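Local coordinates for protein GDNF family receptor alpha-3 (Homo sapiens, PDB 2GH0) that serves as the cell-surface receptor for the neuronal growth factor artemin, whose binding leads to autophosphorylation and activation of RET, at residues P152-V155 against S161-L164. Numbering follows the deposited sequence.
With NAG (2-acetamido-2-deoxy-beta-D-glucopyranose), chain E.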
loop_
_atom_site.group_PDB
_atom_site.type_symbol
_atom_site.label_atom_id
_atom_site.label_comp_id
_atom_site.label_asym_id
_atom_site.label_seq_id
_atom_site.Cartn_x
_atom_site.Cartn_y
_atom_site.Cartn_z
ATOM N N PRO C 152 8.371 43.785 19.912
ATOM C CA PRO C 152 9.045 43.826 21.203
ATOM C C PRO C 152 9.447 42.432 21.724
ATOM O O PRO C 152 8.843 41.373 21.305
ATOM C CB PRO C 152 7.954 44.417 22.115
ATOM C CG PRO C 152 6.689 43.906 21.599
ATOM C CD PRO C 152 6.894 43.753 20.090
ATOM N N ASN C 153 10.420 42.364 22.632
ATOM C CA ASN C 153 10.717 41.023 23.188
ATOM C C ASN C 153 11.487 41.145 24.498
ATOM O O ASN C 153 12.065 42.178 24.765
ATOM C CB ASN C 153 11.597 40.221 22.200
ATOM C CG ASN C 153 11.704 38.715 22.577
ATOM O OD1 ASN C 153 10.738 38.135 23.083
ATOM N ND2 ASN C 153 12.909 38.101 22.344
ATOM N N PHE C 154 11.525 40.075 25.286
ATOM C CA PHE C 154 12.347 40.055 26.509
ATOM C C PHE C 154 13.823 40.224 26.129
ATOM O O PHE C 154 14.292 39.665 25.159
ATOM C CB PHE C 154 12.162 38.733 27.275
ATOM C CG PHE C 154 10.746 38.584 27.778
ATOM C CD1 PHE C 154 9.800 37.896 27.043
ATOM C CD2 PHE C 154 10.360 39.257 28.939
ATOM C CE1 PHE C 154 8.485 37.814 27.484
ATOM C CE2 PHE C 154 9.059 39.197 29.402
ATOM C CZ PHE C 154 8.107 38.426 28.693
ATOM N N VAL C 155 14.575 40.920 26.960
ATOM C CA VAL C 155 15.949 41.233 26.600
ATOM C C VAL C 155 16.904 40.299 27.334
ATOM O O VAL C 155 18.085 40.167 26.934
ATOM C CB VAL C 155 16.281 42.712 26.944
ATOM C CG1 VAL C 155 15.291 43.662 26.248
ATOM C CG2 VAL C 155 16.252 42.929 28.403
ATOM N N SER C 161 12.556 42.345 31.774
ATOM C CA SER C 161 12.606 43.570 30.966
ATOM C C SER C 161 12.340 43.256 29.500
ATOM O O SER C 161 12.764 42.217 29.027
ATOM C CB SER C 161 13.942 44.368 31.074
ATOM O OG SER C 161 14.125 44.695 32.425
ATOM N N VAL C 162 11.642 44.167 28.811
ATOM C CA VAL C 162 11.326 43.994 27.375
ATOM C C VAL C 162 11.808 45.261 26.628
ATOM O O VAL C 162 12.031 46.307 27.274
ATOM C CB VAL C 162 9.804 43.764 27.129
ATOM C CG1 VAL C 162 9.407 42.457 27.739
ATOM C CG2 VAL C 162 8.945 44.966 27.638
ATOM N N ALA C 163 11.990 45.148 25.303
ATOM C CA ALA C 163 12.474 46.291 24.504
ATOM C C ALA C 163 12.207 46.018 23.037
ATOM O O ALA C 163 12.032 44.889 22.612
ATOM C CB ALA C 163 13.970 46.502 24.687
ATOM N N LEU C 164 12.188 47.090 22.259
ATOM C CA LEU C 164 12.221 46.970 20.811
ATOM C C LEU C 164 13.655 46.626 20.458
ATOM O O LEU C 164 14.547 46.870 21.260
ATOM C CB LEU C 164 11.897 48.332 20.196
ATOM C CG LEU C 164 10.515 48.932 20.287
ATOM C CD1 LEU C 164 10.523 50.278 19.515
ATOM C CD2 LEU C 164 9.638 47.946 19.580
HETATM C C1 NAG E . 17.727 42.857 32.560
HETATM C C2 NAG E . 18.110 44.254 33.130
HETATM C C3 NAG E . 18.894 45.030 32.093
HETATM C C4 NAG E . 20.085 44.278 31.518
HETATM C C5 NAG E . 19.540 42.919 31.091
HETATM C C6 NAG E . 20.490 41.876 30.488
HETATM C C7 NAG E . 16.663 45.586 34.650
HETATM C C8 NAG E . 15.484 46.513 34.653
HETATM N N2 NAG E . 16.896 45.045 33.447
HETATM O O3 NAG E . 19.243 46.235 32.687
HETATM O O4 NAG E . 20.329 45.011 30.335
HETATM O O5 NAG E . 18.975 42.276 32.207
HETATM O O6 NAG E . 21.531 41.887 31.363
HETATM O O7 NAG E . 17.383 45.422 35.645
#
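Pro152 touches the partner strand through its CA, which makes a CA-H...O contact with Ala163 O. The Pro152 ring also packs on Tyr142 and Phe185 of the surrounding helices. Asn153 forms the antiparallel hydrogen-bonded pair with Ala163. Asn153 N donates to Ala163 O and Ala163 N to Asn153 O, both at 3.0 Å. The Asn153 amide turns elsewhere, and its ND2 makes a hydrogen bond to Arg82 O. Phe154 pairs with Val162 without backbone hydrogen bonds. Their side chains lie side by side, and Val162 CG1 sits over one ring face, 4.0 Å from the Phe154 ring centroid, in a CH-pi contact. Val162 CG1 lies anti to its own carbonyl carbon (chi1 -66°), which carries it to the ring. Arg81 adds a cation-pi contact to Phe154. A leucine in place of Phe154 has no ring, and would probably leave Val162 CG1 without its CH-pi face and Arg81 without its cation-pi partner. Val155 N donates to Ser161 O at 3.0 Å, closing the turn end of the hairpin. Val155 CG1 presses on Ala163 CB at 3.5 Å, a tight contact. Val155 CG2 meets Ser161 CB at 3.8 Å. Ser161 OG accepts a hydrogen bond from N2 of the N-acetylglucosamine, 3.0 Å away, beside the glycosylated Asn159. Apolar side chains, one hydrogen bond and one cation-pi contact join this small hairpin of the second GDNF/GAS1 domain to the helices around it, while its turn end meets sugar.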